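Long-range contacts in inositol-3-phosphate synthase (Caenorhabditis elegans, PDB 1VKO), which belongs to the inositol-phosphate synthase family, binds NAD through a Rossmann-type nucleotide-binding domain and assembles from four chains: residues His127-Gln137 with Phe515-Phe525; Asp324-Phe332 with Leu443-Leu451. All blocks are in the same frame, centred on the assembly; numbering follows the deposited sequence.

Contact 1: residues His127-Gln137 with Phe515-Phe525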
loop_
_atom_site.group_PDB
_atom_site.type_symbol
_atom_site.label_atom_id
_atom_site.label_comp_id
_atom_site.label_asym_id
_atom_site.label_seq_id
_atom_site.Cartn_x
_atom_site.Cartn_y
_atom_site.Cartn_z
ATOM N N HIS A 127 2.109 -32.365 9.970
ATOM C CA HIS A 127 2.834 -32.568 11.202
ATOM C C HIS A 127 2.298 -33.832 11.895
ATOM O O HIS A 127 1.158 -33.836 12.366
ATOM C CB HIS A 127 2.648 -31.335 12.074
ATOM C CG HIS A 127 3.588 -31.247 13.228
ATOM N ND1 HIS A 127 3.282 -30.545 14.377
ATOM C CD2 HIS A 127 4.816 -31.777 13.428
ATOM C CE1 HIS A 127 4.286 -30.641 15.231
ATOM N NE2 HIS A 127 5.229 -31.384 14.679
ATOM N N LEU A 128 3.119 -34.900 11.925
ATOM C CA LEU A 128 2.820 -36.140 12.676
ATOM C C LEU A 128 3.307 -36.123 14.129
ATOM O O LEU A 128 2.853 -36.947 14.942
ATOM C CB LEU A 128 3.431 -37.356 12.005
ATOM C CG LEU A 128 3.229 -37.744 10.540
ATOM C CD1 LEU A 128 1.901 -37.228 9.969
ATOM C CD2 LEU A 128 4.383 -37.186 9.771
ATOM N N GLY A 129 4.242 -35.220 14.448
ATOM C CA GLY A 129 4.821 -35.130 15.788
ATOM C C GLY A 129 6.326 -34.860 15.837
ATOM O O GLY A 129 6.917 -34.398 14.856
ATOM N N TYR A 130 6.921 -35.164 16.996
ATOM C CA TYR A 130 8.332 -34.969 17.318
ATOM C C TYR A 130 9.078 -36.296 17.582
ATOM O O TYR A 130 8.582 -37.174 18.310
ATOM C CB TYR A 130 8.433 -34.098 18.563
ATOM C CG TYR A 130 9.855 -33.736 18.937
ATOM C CD1 TYR A 130 10.477 -32.634 18.370
ATOM C CD2 TYR A 130 10.563 -34.480 19.873
ATOM C CE1 TYR A 130 11.766 -32.300 18.688
ATOM C CE2 TYR A 130 11.866 -34.143 20.205
ATOM C CZ TYR A 130 12.461 -33.051 19.606
ATOM O OH TYR A 130 13.758 -32.691 19.928
ATOM N N ASP A 131 10.266 -36.412 16.986
ATOM C CA ASP A 131 11.158 -37.577 17.097
ATOM C C ASP A 131 12.392 -37.284 17.942
ATOM O O ASP A 131 13.254 -36.513 17.540
ATOM C CB ASP A 131 11.630 -37.994 15.706
ATOM C CG ASP A 131 12.626 -39.151 15.731
ATOM O OD1 ASP A 131 12.486 -40.091 16.557
ATOM O OD2 ASP A 131 13.575 -39.227 14.929
ATOM N N SER A 132 12.507 -37.932 19.090
ATOM C CA SER A 132 13.634 -37.695 19.978
ATOM C C SER A 132 14.991 -38.048 19.398
ATOM O O SER A 132 15.929 -37.277 19.532
ATOM C CB SER A 132 13.422 -38.412 21.298
ATOM O OG SER A 132 12.743 -37.534 22.173
ATOM N N ALA A 133 15.105 -39.194 18.740
ATOM C CA ALA A 133 16.390 -39.594 18.165
ATOM C C ALA A 133 16.979 -38.486 17.310
ATOM O O ALA A 133 18.085 -38.037 17.577
ATOM C CB ALA A 133 16.272 -40.885 17.387
ATOM N N THR A 134 16.233 -37.996 16.322
ATOM C CA THR A 134 16.758 -36.950 15.428
ATOM C C THR A 134 16.566 -35.569 16.012
ATOM O O THR A 134 17.070 -34.585 15.470
ATOM C CB THR A 134 16.140 -37.051 14.023
ATOM O OG1 THR A 134 14.721 -37.034 14.141
ATOM C CG2 THR A 134 16.391 -38.447 13.408
ATOM N N GLN A 135 15.869 -35.491 17.146
ATOM C CA GLN A 135 15.620 -34.196 17.828
ATOM C C GLN A 135 14.910 -33.210 16.897
ATOM O O GLN A 135 15.365 -32.104 16.685
ATOM C CB GLN A 135 16.927 -33.608 18.348
ATOM C CG GLN A 135 17.654 -34.544 19.303
ATOM C CD GLN A 135 18.998 -34.019 19.767
ATOM O OE1 GLN A 135 19.558 -33.069 19.197
ATOM N NE2 GLN A 135 19.530 -34.651 20.803
ATOM N N ASN A 136 13.764 -33.627 16.376
ATOM C CA ASN A 136 13.160 -33.034 15.195
ATOM C C ASN A 136 11.644 -33.163 15.180
ATOM O O ASN A 136 11.094 -34.216 15.528
ATOM C CB ASN A 136 13.671 -33.793 13.987
ATOM C CG ASN A 136 14.291 -32.908 12.975
ATOM O OD1 ASN A 136 15.393 -32.409 13.179
ATOM N ND2 ASN A 136 13.605 -32.708 11.859
ATOM N N GLN A 137 10.981 -32.076 14.785
ATOM C CA GLN A 137 9.587 -32.102 14.323
ATOM C C GLN A 137 9.488 -32.882 12.991
ATOM O O GLN A 137 10.289 -32.692 12.071
ATOM C CB GLN A 137 9.061 -30.679 14.155
ATOM C CG GLN A 137 9.003 -29.822 15.434
ATOM C CD GLN A 137 7.872 -30.216 16.353
ATOM O OE1 GLN A 137 7.545 -31.396 16.475
ATOM N NE2 GLN A 137 7.270 -29.231 17.017
ATOM N N PHE A 515 -2.440 -43.020 11.651
ATOM C CA PHE A 515 -1.649 -42.256 12.631
ATOM C C PHE A 515 -2.099 -40.807 12.882
ATOM O O PHE A 515 -1.341 -39.876 12.599
ATOM C CB PHE A 515 -0.147 -42.333 12.305
ATOM C CG PHE A 515 0.192 -42.129 10.843
ATOM C CD1 PHE A 515 0.220 -40.854 10.295
ATOM C CD2 PHE A 515 0.555 -43.211 10.040
ATOM C CE1 PHE A 515 0.563 -40.644 8.974
ATOM C CE2 PHE A 515 0.895 -43.017 8.696
ATOM C CZ PHE A 515 0.910 -41.723 8.170
ATOM N N PRO A 516 -3.315 -40.617 13.396
ATOM C CA PRO A 516 -3.763 -39.294 13.802
ATOM C C PRO A 516 -3.208 -39.059 15.167
ATOM O O PRO A 516 -2.825 -40.025 15.780
ATOM C CB PRO A 516 -5.301 -39.428 13.876
ATOM C CG PRO A 516 -5.578 -40.963 14.021
ATOM C CD PRO A 516 -4.342 -41.655 13.608
ATOM N N SER A 517 -3.194 -37.808 15.652
ATOM C CA SER A 517 -2.635 -37.460 16.976
ATOM C C SER A 517 -3.153 -36.151 17.592
ATOM O O SER A 517 -3.998 -35.445 17.015
ATOM C CB SER A 517 -1.123 -37.374 16.890
ATOM O OG SER A 517 -0.744 -36.195 16.222
ATOM N N ASP A 518 -2.630 -35.833 18.769
ATOM C CA ASP A 518 -2.865 -34.543 19.396
ATOM C C ASP A 518 -1.652 -33.643 19.285
ATOM O O ASP A 518 -1.291 -32.932 20.234
ATOM C CB ASP A 518 -3.198 -34.752 20.860
ATOM C CG ASP A 518 -4.542 -35.385 21.050
ATOM O OD1 ASP A 518 -5.514 -34.912 20.421
ATOM O OD2 ASP A 518 -4.713 -36.347 21.818
ATOM N N THR A 519 -1.016 -33.669 18.122
ATOM C CA THR A 519 0.253 -32.975 17.958
ATOM C C THR A 519 0.095 -31.470 17.810
ATOM O O THR A 519 1.091 -30.775 17.604
ATOM C CB THR A 519 1.078 -33.593 16.783
ATOM O OG1 THR A 519 2.355 -32.973 16.707
ATOM C CG2 THR A 519 0.450 -33.297 15.422
ATOM N N ASP A 520 -1.146 -30.972 17.887
ATOM C CA ASP A 520 -1.399 -29.507 18.005
ATOM C C ASP A 520 -1.178 -29.042 19.435
ATOM O O ASP A 520 -1.159 -27.854 19.709
ATOM C CB ASP A 520 -2.782 -29.080 17.467
ATOM C CG ASP A 520 -3.966 -29.703 18.232
ATOM O OD1 ASP A 520 -3.839 -30.793 18.775
ATOM O OD2 ASP A 520 -5.087 -29.172 18.344
ATOM N N MET A 521 -0.968 -30.000 20.340
ATOM C CA MET A 521 -0.634 -29.695 21.716
ATOM C C MET A 521 0.398 -30.682 22.170
ATOM O O MET A 521 0.058 -31.702 22.766
ATOM C CB MET A 521 -1.845 -29.796 22.631
ATOM C CG MET A 521 -1.499 -29.439 24.070
ATOM S SD MET A 521 -2.714 -29.955 25.293
ATOM C CE MET A 521 -2.447 -31.740 25.196
ATOM N N GLN A 522 1.662 -30.375 21.908
ATOM C CA GLN A 522 2.747 -31.281 22.236
ATOM C C GLN A 522 3.155 -31.072 23.674
ATOM O O GLN A 522 4.147 -30.429 23.962
ATOM C CB GLN A 522 3.912 -31.067 21.291
ATOM C CG GLN A 522 3.450 -30.932 19.893
ATOM C CD GLN A 522 4.577 -30.940 18.942
ATOM O OE1 GLN A 522 5.037 -29.886 18.507
ATOM N NE2 GLN A 522 5.067 -32.127 18.630
ATOM N N ILE A 523 2.367 -31.641 24.575
ATOM C CA ILE A 523 2.536 -31.445 26.002
ATOM C C ILE A 523 3.838 -32.136 26.534
ATOM O O ILE A 523 4.301 -31.832 27.643
ATOM C CB ILE A 523 1.191 -31.844 26.727
ATOM C CG1 ILE A 523 1.123 -31.335 28.170
ATOM C CG2 ILE A 523 0.882 -33.356 26.556
ATOM C CD1 ILE A 523 -0.190 -31.605 28.919
ATOM N N GLU A 524 4.455 -33.002 25.715
ATOM C CA GLU A 524 5.706 -33.672 26.093
ATOM C C GLU A 524 6.781 -32.671 26.414
ATOM O O GLU A 524 7.765 -33.040 27.075
ATOM C CB GLU A 524 6.365 -34.477 24.964
ATOM C CG GLU A 524 5.522 -35.378 24.136
ATOM C CD GLU A 524 4.969 -34.652 22.955
ATOM O OE1 GLU A 524 4.040 -33.868 23.189
ATOM O OE2 GLU A 524 5.446 -34.888 21.828
ATOM N N PHE A 525 6.646 -31.448 25.882
ATOM C CA PHE A 525 7.729 -30.469 25.965
ATOM C C PHE A 525 7.781 -29.709 27.287
ATOM O O PHE A 525 8.758 -29.038 27.588
ATOM C CB PHE A 525 7.621 -29.459 24.832
ATOM C CG PHE A 525 7.735 -30.044 23.483
ATOM C CD1 PHE A 525 8.361 -31.278 23.280
ATOM C CD2 PHE A 525 7.264 -29.341 22.388
ATOM C CE1 PHE A 525 8.501 -31.804 22.005
ATOM C CE2 PHE A 525 7.392 -29.862 21.117
ATOM C CZ PHE A 525 8.001 -31.111 20.928
HETATM O O HOH W 1 2.140 -36.587 18.157
HETATM O O HOH W 2 4.355 -35.077 18.986
#
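Thr519 sets its OG1 over one face of the His127 ring, 3.4 Å from His127 CE1. With OG1 anti to the backbone N (chi1 -175°), the hydroxyl also meets Gly129 CA, while the methyl CG2 rests against His127 O; threonine suits the place because its two branches do this separate work. Gly129 has positive phi (140°), a backbone shape that a side chain would crowd against the preceding carbonyl.

Leu128 turns CD1 to the ring of Phe515, 3.8 Å from its CE1, part of an apolar patch where Leu128 also packs on Ile138 and Val140. Farther on, Gln522 and Gln137 pair their amides almost coplanar, 9° apart. Gln137 NE2 donates to an in-plane lone pair of Gln522 OE1 at 2.8 Å, and a weak return bond runs from Gln522 NE2 to Gln137 OE1. His127 NE2 also donates to Gln137 OE1, from above the carbonyl plane, which helps fix the turn of that amide. Tyr130 receives the edge of Phe525 on its ring face, a T-shaped pair with centroids 5.2 Å apart.

The hairpin of strands 125-131 and 136-141 thus lies against the loop following helix 498-513, with Phe515 also packed on strand 24-27 and Pro493 of the second subunit touching both Tyr130 and Phe525.

Contact 2: residues Asp324-Phe332 with Leu443-Leu451; sequences DFKSGQTKF and LASPLIYDL. With POP (pyrophosphate 2-), chain H; NAD (nicotinamide-adenine-dinucleotide), chain G.
Leu443 opens the helical side by laying its branched end along the backbone of Ser327, CD2 being 3.4 Å from Ser327 O, while CD1 lies near Gly328 CA. One residue on, Ala444 offers only a methyl, small enough to sit beside both the Phe325 ring and the carboxamide of NAD, whose N7N is 3.6 Å from Ala444 CB. That same N7N donates to Ser327 OG at 2.8 Å, so the carboxamide is hydrogen-bonded from the loop and meets the helix through the Ala444 methyl.

Leu447 follows a turn later; its CD2 presses on Lys326 O at 3.3 Å and touches Phe325 CB and Ser327 CA, a buried backbone surface that suits a branched aliphatic chain. Ile448 then brings CG1 to Phe325 CZ, 3.5 Å away, approaching the ring obliquely, and Leu451 places CD1 at the ring edge, near its plane, 3.6 Å from Phe325 CE1. Phe325 carries its ring beside the backbone N (chi1 -57°), which directs it between these aliphatic chains and the nicotinamide.

Past Ser327, the backbone N atoms of Gln329 and Thr330 donate to pyrophosphate, as does Thr330 OG1, 2.9 Å from POP O3. Gly328 is the N-cap, so the anion lies at the start of helix 329-342, where the helix dipole probably helps hold it; Lys373, Lys377, Lys414 and Lys484 complete an anion-binding site at the N terminus of a helix, next to the nicotinamide pocket.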
loop_
_atom_site.group_PDB
_atom_site.type_symbol
_atom_site.label_atom_id
_atom_site.label_comp_id
_atom_site.label_asym_id
_atom_site.label_seq_id
_atom_site.Cartn_x
_atom_site.Cartn_y
_atom_site.Cartn_z
ATOM N N ASP A 324 -16.791 -22.358 -6.468
ATOM C CA ASP A 324 -15.973 -21.185 -6.824
ATOM C C ASP A 324 -14.574 -21.250 -6.211
ATOM O O ASP A 324 -14.427 -21.167 -4.970
ATOM C CB ASP A 324 -16.710 -19.891 -6.447
ATOM C CG ASP A 324 -16.209 -18.661 -7.200
ATOM O OD1 ASP A 324 -15.578 -18.790 -8.277
ATOM O OD2 ASP A 324 -16.449 -17.503 -6.793
ATOM N N PHE A 325 -13.558 -21.383 -7.082
ATOM C CA PHE A 325 -12.178 -21.494 -6.651
ATOM C C PHE A 325 -11.869 -20.435 -5.671
ATOM O O PHE A 325 -12.234 -19.253 -5.842
ATOM C CB PHE A 325 -11.174 -21.337 -7.805
ATOM C CG PHE A 325 -11.363 -22.310 -8.948
ATOM C CD1 PHE A 325 -11.414 -23.681 -8.724
ATOM C CD2 PHE A 325 -11.449 -21.853 -10.257
ATOM C CE1 PHE A 325 -11.570 -24.577 -9.814
ATOM C CE2 PHE A 325 -11.605 -22.761 -11.336
ATOM C CZ PHE A 325 -11.667 -24.095 -11.083
ATOM N N LYS A 326 -11.184 -20.852 -4.624
ATOM C CA LYS A 326 -10.691 -19.920 -3.657
ATOM C C LYS A 326 -9.208 -19.761 -3.864
ATOM O O LYS A 326 -8.389 -20.460 -3.239
ATOM C CB LYS A 326 -11.010 -20.429 -2.278
ATOM C CG LYS A 326 -10.674 -19.467 -1.244
ATOM C CD LYS A 326 -10.274 -20.242 -0.020
ATOM C CE LYS A 326 -11.453 -20.575 0.825
ATOM N NZ LYS A 326 -11.010 -21.160 2.115
ATOM N N SER A 327 -8.862 -18.848 -4.763
ATOM C CA SER A 327 -7.501 -18.783 -5.281
ATOM C C SER A 327 -6.598 -17.690 -4.642
ATOM O O SER A 327 -5.404 -17.947 -4.375
ATOM C CB SER A 327 -7.533 -18.653 -6.814
ATOM O OG SER A 327 -8.285 -17.516 -7.245
ATOM N N GLY A 328 -7.156 -16.492 -4.403
ATOM C CA GLY A 328 -6.332 -15.329 -4.112
ATOM C C GLY A 328 -6.778 -14.481 -2.942
ATOM O O GLY A 328 -6.439 -14.769 -1.793
ATOM N N GLN A 329 -7.533 -13.423 -3.235
ATOM C CA GLN A 329 -7.934 -12.433 -2.228
ATOM C C GLN A 329 -8.822 -13.030 -1.104
ATOM O O GLN A 329 -8.711 -12.642 0.064
ATOM C CB GLN A 329 -8.622 -11.259 -2.937
ATOM C CG GLN A 329 -9.268 -10.239 -2.027
ATOM C CD GLN A 329 -10.147 -9.289 -2.810
ATOM O OE1 GLN A 329 -11.242 -9.684 -3.252
ATOM N NE2 GLN A 329 -9.687 -8.030 -2.989
ATOM N N THR A 330 -9.677 -13.983 -1.477
ATOM C CA THR A 330 -10.569 -14.695 -0.561
ATOM C C THR A 330 -9.862 -15.793 0.262
ATOM O O THR A 330 -10.263 -16.049 1.408
ATOM C CB THR A 330 -11.797 -15.263 -1.340
ATOM O OG1 THR A 330 -12.528 -14.176 -1.942
ATOM C CG2 THR A 330 -12.818 -15.917 -0.392
ATOM N N LYS A 331 -8.837 -16.439 -0.317
ATOM C CA LYS A 331 -8.008 -17.444 0.403
ATOM C C LYS A 331 -7.334 -16.712 1.579
ATOM O O LYS A 331 -7.417 -17.160 2.742
ATOM C CB LYS A 331 -6.958 -18.081 -0.542
ATOM C CG LYS A 331 -6.214 -19.379 -0.067
ATOM C CD LYS A 331 -5.057 -19.677 -1.031
ATOM C CE LYS A 331 -4.374 -21.055 -0.840
ATOM N NZ LYS A 331 -5.125 -22.236 -1.445
ATOM N N PHE A 332 -6.708 -15.573 1.268
ATOM C CA PHE A 332 -6.148 -14.698 2.292
ATOM C C PHE A 332 -7.222 -14.235 3.274
ATOM O O PHE A 332 -7.079 -14.467 4.468
ATOM C CB PHE A 332 -5.488 -13.475 1.672
ATOM C CG PHE A 332 -4.940 -12.533 2.687
ATOM C CD1 PHE A 332 -3.669 -12.736 3.227
ATOM C CD2 PHE A 332 -5.720 -11.470 3.160
ATOM C CE1 PHE A 332 -3.163 -11.883 4.200
ATOM C CE2 PHE A 332 -5.241 -10.642 4.111
ATOM C CZ PHE A 332 -3.937 -10.842 4.643
ATOM N N LEU A 443 -2.751 -19.296 -9.903
ATOM C CA LEU A 443 -3.368 -19.615 -8.638
ATOM C C LEU A 443 -4.413 -20.729 -8.810
ATOM O O LEU A 443 -4.425 -21.675 -8.017
ATOM C CB LEU A 443 -3.933 -18.352 -7.960
ATOM C CG LEU A 443 -2.917 -17.475 -7.196
ATOM C CD1 LEU A 443 -3.472 -16.099 -6.807
ATOM C CD2 LEU A 443 -2.374 -18.181 -5.953
ATOM N N ALA A 444 -5.241 -20.635 -9.861
ATOM C CA ALA A 444 -6.426 -21.506 -10.082
ATOM C C ALA A 444 -6.166 -22.952 -10.460
ATOM O O ALA A 444 -6.817 -23.845 -9.896
ATOM C CB ALA A 444 -7.320 -20.904 -11.116
ATOM N N SER A 445 -5.273 -23.169 -11.450
ATOM C CA SER A 445 -4.958 -24.512 -11.983
ATOM C C SER A 445 -4.553 -25.490 -10.912
ATOM O O SER A 445 -5.202 -26.492 -10.774
ATOM C CB SER A 445 -3.848 -24.485 -13.051
ATOM O OG SER A 445 -4.028 -23.416 -13.949
ATOM N N PRO A 446 -3.527 -25.220 -10.113
ATOM C CA PRO A 446 -3.180 -26.171 -9.071
ATOM C C PRO A 446 -4.424 -26.610 -8.274
ATOM O O PRO A 446 -4.479 -27.776 -7.842
ATOM C CB PRO A 446 -2.205 -25.392 -8.167
ATOM C CG PRO A 446 -2.195 -24.000 -8.659
ATOM C CD PRO A 446 -2.676 -24.017 -10.062
ATOM N N LEU A 447 -5.412 -25.710 -8.120
ATOM C CA LEU A 447 -6.632 -25.998 -7.358
ATOM C C LEU A 447 -7.536 -26.911 -8.157
ATOM O O LEU A 447 -8.319 -27.688 -7.612
ATOM C CB LEU A 447 -7.384 -24.709 -7.002
ATOM C CG LEU A 447 -7.086 -23.906 -5.726
ATOM C CD1 LEU A 447 -5.619 -23.670 -5.487
ATOM C CD2 LEU A 447 -7.817 -22.571 -5.764
ATOM N N ILE A 448 -7.448 -26.811 -9.466
ATOM C CA ILE A 448 -8.148 -27.741 -10.286
ATOM C C ILE A 448 -7.515 -29.115 -10.062
ATOM O O ILE A 448 -8.240 -30.096 -9.938
ATOM C CB ILE A 448 -8.105 -27.344 -11.749
ATOM C CG1 ILE A 448 -9.042 -26.148 -12.001
ATOM C CG2 ILE A 448 -8.513 -28.563 -12.618
ATOM C CD1 ILE A 448 -8.830 -25.474 -13.318
ATOM N N TYR A 449 -6.180 -29.195 -9.966
ATOM C CA TYR A 449 -5.561 -30.500 -9.740
ATOM C C TYR A 449 -5.955 -31.008 -8.365
ATOM O O TYR A 449 -6.245 -32.168 -8.233
ATOM C CB TYR A 449 -4.037 -30.522 -9.868
ATOM C CG TYR A 449 -3.450 -29.934 -11.103
ATOM C CD1 TYR A 449 -4.031 -30.115 -12.344
ATOM C CD2 TYR A 449 -2.278 -29.194 -11.023
ATOM C CE1 TYR A 449 -3.447 -29.572 -13.496
ATOM C CE2 TYR A 449 -1.685 -28.650 -12.151
ATOM C CZ TYR A 449 -2.271 -28.845 -13.367
ATOM O OH TYR A 449 -1.714 -28.242 -14.450
ATOM N N ASP A 450 -6.031 -30.142 -7.353
ATOM C CA ASP A 450 -6.382 -30.627 -6.026
ATOM C C ASP A 450 -7.812 -31.124 -5.926
ATOM O O ASP A 450 -8.080 -32.141 -5.244
ATOM C CB ASP A 450 -6.167 -29.574 -4.959
ATOM C CG ASP A 450 -4.702 -29.153 -4.811
ATOM O OD1 ASP A 450 -3.810 -30.037 -4.870
ATOM O OD2 ASP A 450 -4.365 -27.955 -4.600
ATOM N N LEU A 451 -8.750 -30.408 -6.552
ATOM C CA LEU A 451 -10.162 -30.826 -6.464
ATOM C C LEU A 451 -10.322 -32.223 -7.103
ATOM O O LEU A 451 -10.890 -33.149 -6.513
ATOM C CB LEU A 451 -11.091 -29.795 -7.108
ATOM C CG LEU A 451 -11.237 -28.424 -6.425
ATOM C CD1 LEU A 451 -11.568 -27.376 -7.476
ATOM C CD2 LEU A 451 -12.287 -28.424 -5.316
HETATM P P1 POP H . -10.044 -14.771 -5.114
HETATM O O1 POP H . -9.509 -15.864 -4.201
HETATM O O2 POP H . -8.899 -13.945 -5.651
HETATM O O3 POP H . -10.972 -13.864 -4.320
HETATM O O POP H . -10.801 -15.461 -6.386
HETATM P P2 POP H . -11.521 -14.694 -7.632
HETATM O O4 POP H . -10.563 -14.729 -8.819
HETATM O O5 POP H . -12.829 -15.409 -7.945
HETATM O O6 POP H . -11.864 -13.218 -7.407
HETATM P PA NAD G . -11.675 -17.840 -19.305
HETATM O O1A NAD G . -12.531 -16.946 -20.067
HETATM O O2A NAD G . -10.287 -17.673 -19.770
HETATM O O5B NAD G . -12.244 -19.309 -19.487
HETATM C C5B NAD G . -13.578 -19.510 -19.847
HETATM C C4B NAD G . -13.592 -20.458 -21.031
HETATM O O4B NAD G . -14.802 -21.182 -21.004
HETATM C C3B NAD G . -13.550 -19.735 -22.347
HETATM O O3B NAD G . -12.776 -20.579 -23.184
HETATM C C2B NAD G . -14.950 -19.782 -22.890
HETATM O O2B NAD G . -14.793 -20.097 -24.272
HETATM C C1B NAD G . -15.520 -21.013 -22.191
HETATM N N9A NAD G . -16.987 -21.142 -21.999
HETATM C C8A NAD G . -17.925 -20.198 -21.707
HETATM N N7A NAD G . -19.133 -20.803 -21.654
HETATM C C5A NAD G . -19.013 -22.120 -21.906
HETATM C C6A NAD G . -19.926 -23.184 -22.014
HETATM N N6A NAD G . -21.256 -23.036 -21.904
HETATM N N1A NAD G . -19.447 -24.431 -22.323
HETATM C C2A NAD G . -18.117 -24.631 -22.553
HETATM N N3A NAD G . -17.260 -23.580 -22.486
HETATM C C4A NAD G . -17.674 -22.337 -22.157
HETATM O O3 NAD G . -11.806 -17.594 -17.708
HETATM P PN NAD G . -10.838 -18.358 -16.701
HETATM O O1N NAD G . -10.391 -19.601 -17.383
HETATM O O2N NAD G . -9.835 -17.394 -16.240
HETATM O O5D NAD G . -11.783 -18.893 -15.496
HETATM C C5D NAD G . -13.003 -19.561 -15.767
HETATM C C4D NAD G . -14.012 -19.535 -14.603
HETATM O O4D NAD G . -13.377 -19.872 -13.394
HETATM C C3D NAD G . -14.678 -18.172 -14.380
HETATM O O3D NAD G . -16.030 -18.379 -14.082
HETATM C C2D NAD G . -14.064 -17.692 -13.090
HETATM O O2D NAD G . -14.898 -16.873 -12.286
HETATM C C1D NAD G . -13.823 -18.997 -12.382
HETATM N N1N NAD G . -12.868 -18.695 -11.322
HETATM C C2N NAD G . -11.623 -18.248 -11.636
HETATM C C3N NAD G . -10.750 -17.943 -10.617
HETATM C C7N NAD G . -9.322 -17.835 -10.998
HETATM O O7N NAD G . -9.057 -17.947 -12.384
HETATM N N7N NAD G . -8.385 -17.668 -10.056
HETATM C C4N NAD G . -11.120 -18.104 -9.267
HETATM C C5N NAD G . -12.392 -18.541 -8.971
HETATM C C6N NAD G . -13.279 -18.832 -10.019
#

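From the N terminus, the chain first passes the hairpin of 127-137, whose partner loop 515-525 comes near the C-terminal end; contact 1 therefore closes a loop of 377 residues. Inside it lies contact 2, which joins 324-332 to 443-451 across 110 residues, so the two are nested and do not cross. The inner closure ties the start of helix 329-342 to helix 440-458 around bound NAD and pyrophosphate, whereas the outer one fastens the loop after helix 498-513 to the hairpin at the periphery. Their centres are 30 Å apart and their nearest atoms about 16 Å, yet both touch the second subunit.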